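PDB 3HAZ: proline dehydrogenase from Bradyrhizobium japonicum USDA 110, which probably oxidises proline to glutamate in two steps, using FAD in a proline dehydrogenase barrel and NAD in an aldehyde dehydrogenase part. Local coordinates for residues 246-251 against 829-833. Residues are numbered along the deposited sequence; the frame is centred on the assembly and turned at random.
Sequences RFEAIS and VATHV
A His-carboxylate hydrogen bond, H832 to E248, joins the two enzyme parts of this bifunctional chain. The loop 246-251 leads into helix 252-272 of the proline dehydrogenase barrel; 829-833 lies in a loop of the aldehyde dehydrogenase part. H832 NE2 donates to E248 OE2 at 2.8 Å. The oxygen lies in the ring plane; NE2 meets it on the syn side, somewhat out of the carboxylate plane. With CG anti to its carbonyl carbon (chi1 -69°), H832 reaches across to the barrel loop, while its ND1 is hydrogen-bonded to K822 N.

E248 OE2 takes two more donors. R246 NE reaches it at 2.9 Å from above the carboxylate plane, and S251 OG donates to the anti lone pair of E248 OE2 at 2.7 Å. R246 NH2 bonds E248 OE1 at 2.8 Å through the syn lone pair of that oxygen, completing a side-on salt bridge. Two bends in the R246 side chain fold the guanidinium back onto the E248 carboxylate, with H832 NE2 over one of its faces. The guanidinium and imidazole planes are 54° apart.

Beside this polar group, I250 CG2 packs on V829 CG2 at 3.6 Å. I250 CB lies 3.3 Å from V829 O, and A830 CA makes a CA-H...O contact to I250 O. One water donates to both S251 OG and A830 O, a second polar link between the loops.

An alanine in place of E248 would probably leave H832 NE2, S251 OG and the R246 guanidinium without this acceptor and let the arginine turn. Three donors on OE2 and one on OE1 should fix the carboxylate's rotation and probably favour its charged form. That negative charge probably offsets the charge of R246, whose guanidinium lies close to H832 NE2 without a hydrogen bond to it.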
ATOM      1  N   ARG A 246      -7.754   2.819  55.632  1.00 24.04           N
ATOM      2  CA  ARG A 246      -8.666   2.383  54.579  1.00 27.31           C
ATOM      3  C   ARG A 246      -9.448   3.586  54.091  1.00 24.31           C
ATOM      4  O   ARG A 246     -10.668   3.642  54.264  1.00 22.06           O
ATOM      5  CB  ARG A 246      -9.656   1.301  55.057  1.00 20.42           C
ATOM      6  CG  ARG A 246      -9.058  -0.023  55.519  1.00 21.64           C
ATOM      7  CD  ARG A 246      -8.263  -0.766  54.447  1.00 19.21           C
ATOM      8  NE  ARG A 246      -8.981  -0.952  53.186  1.00 25.37           N
ATOM      9  CZ  ARG A 246      -8.625  -1.825  52.242  1.00 22.90           C
ATOM     10  NH1 ARG A 246      -7.584  -2.625  52.431  1.00 22.89           N
ATOM     11  NH2 ARG A 246      -9.320  -1.921  51.116  1.00 25.42           N
ATOM     12  N   PHE A 247      -8.745   4.548  53.496  1.00 22.95           N
ATOM     13  CA  PHE A 247      -9.374   5.742  52.943  1.00 18.83           C
ATOM     14  C   PHE A 247      -9.956   5.419  51.571  1.00 25.97           C
ATOM     15  O   PHE A 247      -9.275   5.520  50.547  1.00 23.17           O
ATOM     16  CB  PHE A 247      -8.373   6.903  52.855  1.00 25.80           C
ATOM     17  CG  PHE A 247      -8.990   8.204  52.412  1.00 18.08           C
ATOM     18  CD1 PHE A 247      -8.569   8.827  51.254  1.00 12.99           C
ATOM     19  CD2 PHE A 247     -10.015   8.788  53.148  1.00 22.19           C
ATOM     20  CE1 PHE A 247      -9.144  10.012  50.841  1.00 21.47           C
ATOM     21  CE2 PHE A 247     -10.593   9.972  52.739  1.00 19.04           C
ATOM     22  CZ  PHE A 247     -10.160  10.584  51.586  1.00 23.28           C
ATOM     23  N   GLU A 248     -11.227   5.029  51.565  1.00 26.54           N
ATOM     24  CA  GLU A 248     -11.873   4.491  50.376  1.00 23.28           C
ATOM     25  C   GLU A 248     -13.390   4.579  50.527  1.00 22.36           C
ATOM     26  O   GLU A 248     -13.923   4.499  51.640  1.00 26.17           O
ATOM     27  CB  GLU A 248     -11.474   3.021  50.190  1.00 21.87           C
ATOM     28  CG  GLU A 248     -12.050   2.107  51.280  1.00 25.21           C
ATOM     29  CD  GLU A 248     -11.424   0.720  51.310  1.00 29.24           C
ATOM     30  OE1 GLU A 248     -10.727   0.351  50.344  1.00 27.55           O
ATOM     31  OE2 GLU A 248     -11.629  -0.000  52.311  1.00 24.83           O
ATOM     32  N   ALA A 249     -14.079   4.715  49.398  1.00 26.53           N
ATOM     33  CA  ALA A 249     -15.536   4.829  49.381  1.00 26.07           C
ATOM     34  C   ALA A 249     -16.270   3.749  50.186  1.00 27.80           C
ATOM     35  O   ALA A 249     -17.194   4.060  50.940  1.00 30.08           O
ATOM     36  CB  ALA A 249     -16.041   4.853  47.949  1.00 21.48           C
ATOM     37  N   ILE A 250     -15.888   2.484  50.024  1.00 24.92           N
ATOM     38  CA  ILE A 250     -16.628   1.411  50.691  1.00 28.47           C
ATOM     39  C   ILE A 250     -16.456   1.432  52.211  1.00 27.95           C
ATOM     40  O   ILE A 250     -17.259   0.851  52.942  1.00 27.12           O
ATOM     41  CB  ILE A 250     -16.295   0.003  50.138  1.00 30.09           C
ATOM     42  CG1 ILE A 250     -14.833  -0.359  50.411  1.00 28.75           C
ATOM     43  CG2 ILE A 250     -16.644  -0.092  48.648  1.00 24.73           C
ATOM     44  CD1 ILE A 250     -14.492  -1.796  50.081  1.00 25.71           C
ATOM     45  N   SER A 251     -15.414   2.106  52.687  1.00 21.97           N
ATOM     46  CA  SER A 251     -15.228   2.263  54.126  1.00 28.38           C
ATOM     47  C   SER A 251     -15.665   3.650  54.605  1.00 26.92           C
ATOM     48  O   SER A 251     -15.240   4.114  55.659  1.00 27.37           O
ATOM     49  CB  SER A 251     -13.770   1.996  54.510  1.00 26.63           C
ATOM     50  OG  SER A 251     -13.412   0.649  54.239  1.00 23.13           O
ATOM     51  N   VAL A 829     -21.330  -3.585  52.146  1.00 31.87           N
ATOM     52  CA  VAL A 829     -20.386  -2.972  51.214  1.00 30.33           C
ATOM     53  C   VAL A 829     -19.014  -2.722  51.852  1.00 28.72           C
ATOM     54  O   VAL A 829     -18.011  -2.576  51.155  1.00 30.82           O
ATOM     55  CB  VAL A 829     -20.943  -1.636  50.676  1.00 34.18           C
ATOM     56  CG1 VAL A 829     -21.162  -0.654  51.830  1.00 28.47           C
ATOM     57  CG2 VAL A 829     -20.015  -1.045  49.626  1.00 33.39           C
ATOM     58  N   ALA A 830     -18.973  -2.677  53.177  1.00 26.76           N
ATOM     59  CA  ALA A 830     -17.737  -2.374  53.893  1.00 28.71           C
ATOM     60  C   ALA A 830     -16.864  -3.613  54.100  1.00 31.56           C
ATOM     61  O   ALA A 830     -15.726  -3.504  54.541  1.00 32.24           O
ATOM     62  CB  ALA A 830     -18.052  -1.723  55.230  1.00 21.60           C
ATOM     63  N   THR A 831     -17.401  -4.786  53.780  1.00 28.01           N
ATOM     64  CA  THR A 831     -16.690  -6.042  54.016  1.00 23.01           C
ATOM     65  C   THR A 831     -15.560  -6.257  53.022  1.00 24.04           C
ATOM     66  O   THR A 831     -15.723  -6.030  51.824  1.00 24.51           O
ATOM     67  CB  THR A 831     -17.648  -7.248  53.952  1.00 30.59           C
ATOM     68  OG1 THR A 831     -18.624  -7.126  54.994  1.00 34.21           O
ATOM     69  CG2 THR A 831     -16.884  -8.553  54.137  1.00 28.05           C
ATOM     70  N   HIS A 832     -14.413  -6.682  53.534  1.00 25.92           N
ATOM     71  CA  HIS A 832     -13.247  -6.957  52.708  1.00 25.51           C
ATOM     72  C   HIS A 832     -13.077  -8.457  52.548  1.00 28.39           C
ATOM     73  O   HIS A 832     -12.651  -8.939  51.498  1.00 25.14           O
ATOM     74  CB  HIS A 832     -11.980  -6.375  53.351  1.00 23.25           C
ATOM     75  CG  HIS A 832     -11.926  -4.877  53.346  1.00 25.30           C
ATOM     76  ND1 HIS A 832     -11.866  -4.129  54.503  1.00 24.54           N
ATOM     77  CD2 HIS A 832     -11.919  -3.990  52.323  1.00 22.84           C
ATOM     78  CE1 HIS A 832     -11.829  -2.846  54.193  1.00 28.64           C
ATOM     79  NE2 HIS A 832     -11.860  -2.733  52.876  1.00 29.23           N
ATOM     80  N   VAL A 833     -13.401  -9.189  53.608  1.00 28.12           N
ATOM     81  CA  VAL A 833     -13.217 -10.629  53.622  1.00 32.21           C
ATOM     82  C   VAL A 833     -14.494 -11.323  54.054  1.00 29.51           C
ATOM     83  O   VAL A 833     -14.932 -11.179  55.195  1.00 27.98           O
ATOM     84  CB  VAL A 833     -12.092 -11.039  54.580  1.00 32.25           C
ATOM     85  CG1 VAL A 833     -11.939 -12.557  54.587  1.00 31.91           C
ATOM     86  CG2 VAL A 833     -10.782 -10.355  54.194  1.00 29.41           C
TER
HETATM   87  O   HOH W   1     -14.274  -1.415  55.765  1.00 26.83           O